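Local coordinates for proto-oncogene tyrosine-protein kinase receptor Ret (Danio rerio, PDB 7AMK) that acts as a receptor tyrosine kinase whose cadherin-like extracellular domains take part in recognising GDNF bound to its co-receptor GFR alpha 1, at residues I140-E145 and I226-D231. The protein carries 4 engineered substitutions. Sequence-based numbering, arbitrary orientation.
Sequences ITENRE and IYDEDD. With CA (calcium ion), chain M; CA (calcium ion), chain L; CA (calcium ion), chain N.
Glu-142 and Asp-231 share two calcium ions, their carboxylates tip to tip, in a metal-bridged contact where a short parallel strand pairing runs out into the linker between the second and third cadherin-like domains. The pairing joins edge strand 139-141 to strand 215-227: Tyr-227 N donates to Ile-140 O at 2.7 Å, and Glu-142 N, just past the end of its strand, to Tyr-227 O. On one face of the sheet Ile-140 and Ile-226 lie side by side, CG1 of the first 3.7 Å from CD1 of the second.

Beyond the strands, the carboxylate of Glu-142 is split between metals. Its CG sits between the backbone N and the carbonyl carbon (chi1 64°), and the chain runs extended from there to the ions. OE1 binds one calcium at 2.3 Å; OE2 binds the other at 2.4 Å and also accepts the backbone N-H of Glu-229 on its anti lone pair. Asp-231 bridges the same two ions, its carboxylate turned 64° from that of Glu-142, while Asp-228 OD1 and the carbonyl O of Glu-229 add ligands to the second; Arg-195 is a further polar partner of Asp-228. Clustered acidic ligands at a domain junction recall the calcium-binding linkers of classical cadherins. Asp-194, Glu-196 and two waters complete the first site, Glu-196 and Asp-265 the second, and Asp-230 reaches a third calcium.

Asn-143 forms a second shell. Asn-143 ND2 donates to Asp-231 OD2 at 2.8 Å and to Glu-229 OE2 at 2.7 Å, both acceptors lying close to the amide plane. The other oxygen of Glu-229, OE1, takes Arg-144 NH1 in a 2.7 Å salt bridge, approached from 38° above the carboxylate plane. An alanine in place of Glu-229 would probably leave the Arg-144 guanidinium without this mate and the Asn-143 amide freer to turn.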
ATOM      1  N   ILE A 140      -3.435  42.034  -7.101  1.00 17.66           N
ATOM      2  CA  ILE A 140      -4.415  42.394  -6.094  1.00 18.38           C
ATOM      3  C   ILE A 140      -5.005  41.096  -5.556  1.00 17.36           C
ATOM      4  O   ILE A 140      -4.882  40.032  -6.161  1.00 15.92           O
ATOM      5  CB  ILE A 140      -5.513  43.309  -6.659  1.00 18.72           C
ATOM      6  CG1 ILE A 140      -6.110  42.654  -7.902  1.00 27.04           C
ATOM      7  CG2 ILE A 140      -4.950  44.627  -7.083  1.00 19.22           C
ATOM      8  CD1 ILE A 140      -7.287  43.394  -8.463  1.00 25.13           C
ATOM      9  N   THR A 141      -5.667  41.195  -4.416  1.00 20.30           N
ATOM     10  CA  THR A 141      -6.352  40.044  -3.858  1.00 24.19           C
ATOM     11  C   THR A 141      -7.828  40.120  -4.224  1.00 21.98           C
ATOM     12  O   THR A 141      -8.387  41.207  -4.369  1.00 23.51           O
ATOM     13  CB  THR A 141      -6.171  39.970  -2.342  1.00 22.06           C
ATOM     14  OG1 THR A 141      -4.775  39.929  -2.049  1.00 27.28           O
ATOM     15  CG2 THR A 141      -6.837  38.691  -1.758  1.00 21.95           C
ATOM     16  N   GLU A 142      -8.439  38.951  -4.407  1.00 18.61           N
ATOM     17  CA  GLU A 142      -9.866  38.888  -4.707  1.00 19.07           C
ATOM     18  C   GLU A 142     -10.676  39.503  -3.556  1.00 20.28           C
ATOM     19  O   GLU A 142     -10.176  39.706  -2.444  1.00 20.93           O
ATOM     20  CB  GLU A 142     -10.267  37.429  -4.969  1.00 19.49           C
ATOM     21  CG  GLU A 142     -10.090  36.526  -3.765  1.00 20.67           C
ATOM     22  CD  GLU A 142     -10.790  35.187  -3.889  1.00 21.48           C
ATOM     23  OE1 GLU A 142     -11.678  35.015  -4.753  1.00 21.32           O
ATOM     24  OE2 GLU A 142     -10.426  34.297  -3.102  1.00 22.40           O
ATOM     25  N   ASN A 143     -11.929  39.853  -3.851  1.00 22.23           N
ATOM     26  CA  ASN A 143     -12.905  40.316  -2.834  1.00 24.79           C
ATOM     27  C   ASN A 143     -12.434  41.567  -2.088  1.00 30.65           C
ATOM     28  O   ASN A 143     -12.624  41.691  -0.875  1.00 28.24           O
ATOM     29  CB  ASN A 143     -13.227  39.224  -1.811  1.00 23.57           C
ATOM     30  CG  ASN A 143     -13.692  37.940  -2.448  1.00 23.59           C
ATOM     31  OD1 ASN A 143     -14.319  37.946  -3.501  1.00 23.09           O
ATOM     32  ND2 ASN A 143     -13.373  36.818  -1.810  1.00 24.32           N
ATOM     33  N   ARG A 144     -11.821  42.504  -2.804  1.00 26.35           N
ATOM     34  CA  ARG A 144     -11.263  43.701  -2.192  1.00 31.14           C
ATOM     35  C   ARG A 144     -11.820  44.951  -2.857  1.00 25.34           C
ATOM     36  O   ARG A 144     -12.265  44.925  -4.007  1.00 28.41           O
ATOM     37  CB  ARG A 144      -9.728  43.742  -2.291  1.00 23.39           C
ATOM     38  CG  ARG A 144      -9.012  42.745  -1.443  1.00 25.47           C
ATOM     39  CD  ARG A 144      -9.224  43.032   0.021  1.00 31.28           C
ATOM     40  NE  ARG A 144      -8.395  42.149   0.837  1.00 41.66           N
ATOM     41  CZ  ARG A 144      -8.777  40.954   1.263  1.00 43.20           C
ATOM     42  NH1 ARG A 144      -9.975  40.476   0.982  1.00 38.20           N
ATOM     43  NH2 ARG A 144      -7.939  40.221   1.992  1.00 46.22           N
ATOM     44  N   GLU A 145     -11.696  46.056  -2.131  1.00 22.70           N
ATOM     45  CA  GLU A 145     -12.214  47.349  -2.553  1.00 31.03           C
ATOM     46  C   GLU A 145     -11.487  47.879  -3.794  1.00 29.82           C
ATOM     47  O   GLU A 145     -10.248  47.927  -3.826  1.00 23.03           O
ATOM     48  CB  GLU A 145     -12.076  48.350  -1.399  1.00 32.07           C
ATOM     49  CG  GLU A 145     -11.893  49.811  -1.827  1.00 41.63           C
ATOM     50  CD  GLU A 145     -12.726  50.776  -0.977  1.00 48.67           C
ATOM     51  OE1 GLU A 145     -13.848  50.394  -0.580  1.00 55.25           O
ATOM     52  OE2 GLU A 145     -12.271  51.914  -0.716  1.00 53.31           O
ATOM     53  N   ILE A 226      -4.184  37.792  -9.650  1.00 14.70           N
ATOM     54  CA  ILE A 226      -5.235  37.828  -8.627  1.00 15.31           C
ATOM     55  C   ILE A 226      -4.882  36.826  -7.538  1.00 17.46           C
ATOM     56  O   ILE A 226      -4.798  35.614  -7.795  1.00 16.62           O
ATOM     57  CB  ILE A 226      -6.634  37.531  -9.194  1.00 15.49           C
ATOM     58  CG1 ILE A 226      -6.980  38.416 -10.419  1.00 14.82           C
ATOM     59  CG2 ILE A 226      -7.678  37.698  -8.082  1.00 16.30           C
ATOM     60  CD1 ILE A 226      -6.988  39.942 -10.185  1.00 14.55           C
ATOM     61  N   TYR A 227      -4.670  37.334  -6.327  1.00 16.62           N
ATOM     62  CA  TYR A 227      -4.374  36.496  -5.176  1.00 17.67           C
ATOM     63  C   TYR A 227      -5.647  35.976  -4.524  1.00 18.65           C
ATOM     64  O   TYR A 227      -6.695  36.621  -4.535  1.00 21.42           O
ATOM     65  CB  TYR A 227      -3.554  37.259  -4.139  1.00 21.28           C
ATOM     66  CG  TYR A 227      -2.124  37.486  -4.550  1.00 17.38           C
ATOM     67  CD1 TYR A 227      -1.637  37.019  -5.769  1.00 28.85           C
ATOM     68  CD2 TYR A 227      -1.249  38.139  -3.706  1.00 26.79           C
ATOM     69  CE1 TYR A 227      -0.302  37.225  -6.144  1.00 25.27           C
ATOM     70  CE2 TYR A 227       0.068  38.345  -4.055  1.00 24.97           C
ATOM     71  CZ  TYR A 227       0.536  37.901  -5.269  1.00 28.41           C
ATOM     72  OH  TYR A 227       1.847  38.149  -5.581  1.00 35.56           O
ATOM     73  N   ASP A 228      -5.530  34.799  -3.940  1.00 21.12           N
ATOM     74  CA  ASP A 228      -6.651  34.038  -3.425  1.00 20.79           C
ATOM     75  C   ASP A 228      -6.847  34.348  -1.955  1.00 21.98           C
ATOM     76  O   ASP A 228      -5.896  34.606  -1.217  1.00 22.25           O
ATOM     77  CB  ASP A 228      -6.385  32.539  -3.606  1.00 21.48           C
ATOM     78  CG  ASP A 228      -7.566  31.691  -3.280  1.00 22.65           C
ATOM     79  OD1 ASP A 228      -8.587  31.844  -3.949  1.00 22.31           O
ATOM     80  OD2 ASP A 228      -7.464  30.844  -2.375  1.00 24.04           O
ATOM     81  N   GLU A 229      -8.093  34.290  -1.520  1.00 22.01           N
ATOM     82  CA  GLU A 229      -8.374  34.260  -0.097  1.00 23.83           C
ATOM     83  C   GLU A 229      -9.290  33.077   0.179  1.00 20.07           C
ATOM     84  O   GLU A 229      -9.833  32.461  -0.738  1.00 19.50           O
ATOM     85  CB  GLU A 229      -8.978  35.580   0.386  1.00 23.37           C
ATOM     86  CG  GLU A 229     -10.405  35.767   0.051  1.00 29.20           C
ATOM     87  CD  GLU A 229     -10.970  37.030   0.700  1.00 45.03           C
ATOM     88  OE1 GLU A 229     -10.175  37.773   1.313  1.00 45.70           O
ATOM     89  OE2 GLU A 229     -12.199  37.285   0.602  1.00 37.75           O
ATOM     90  N   ASP A 230      -9.444  32.746   1.457  1.00 26.51           N
ATOM     91  CA  ASP A 230     -10.207  31.572   1.874  1.00 22.96           C
ATOM     92  C   ASP A 230     -11.672  31.991   1.902  1.00 21.56           C
ATOM     93  O   ASP A 230     -12.170  32.534   2.885  1.00 22.95           O
ATOM     94  CB  ASP A 230      -9.703  31.055   3.224  1.00 21.04           C
ATOM     95  CG  ASP A 230     -10.456  29.804   3.726  1.00 21.05           C
ATOM     96  OD1 ASP A 230     -11.314  29.238   3.020  1.00 20.66           O
ATOM     97  OD2 ASP A 230     -10.170  29.396   4.866  1.00 21.68           O
ATOM     98  N   ASP A 231     -12.369  31.763   0.788  1.00 21.21           N
ATOM     99  CA  ASP A 231     -13.763  32.186   0.680  1.00 25.21           C
ATOM    100  C   ASP A 231     -14.646  31.055   0.161  1.00 23.01           C
ATOM    101  O   ASP A 231     -15.732  31.317  -0.369  1.00 23.58           O
ATOM    102  CB  ASP A 231     -13.895  33.451  -0.195  1.00 25.74           C
ATOM    103  CG  ASP A 231     -13.515  33.205  -1.681  1.00 21.78           C
ATOM    104  OD1 ASP A 231     -13.085  32.091  -2.044  1.00 21.97           O
ATOM    105  OD2 ASP A 231     -13.670  34.143  -2.490  1.00 22.18           O
TER
HETATM  106 CA    CA M 602     -10.783  31.953  -2.892  1.00 17.96          CA
HETATM  107 CA    CA L 601     -13.648  33.879  -4.738  1.00 22.02          CA
HETATM  108 CA    CA N 603     -11.536  27.258   1.814  1.00 13.21          CA
HETATM  109  O   HOH W   1     -15.586  32.576  -4.626  1.00 32.25           O
HETATM  110  O   HOH W   2     -14.724  35.942  -4.684  1.00 21.76           O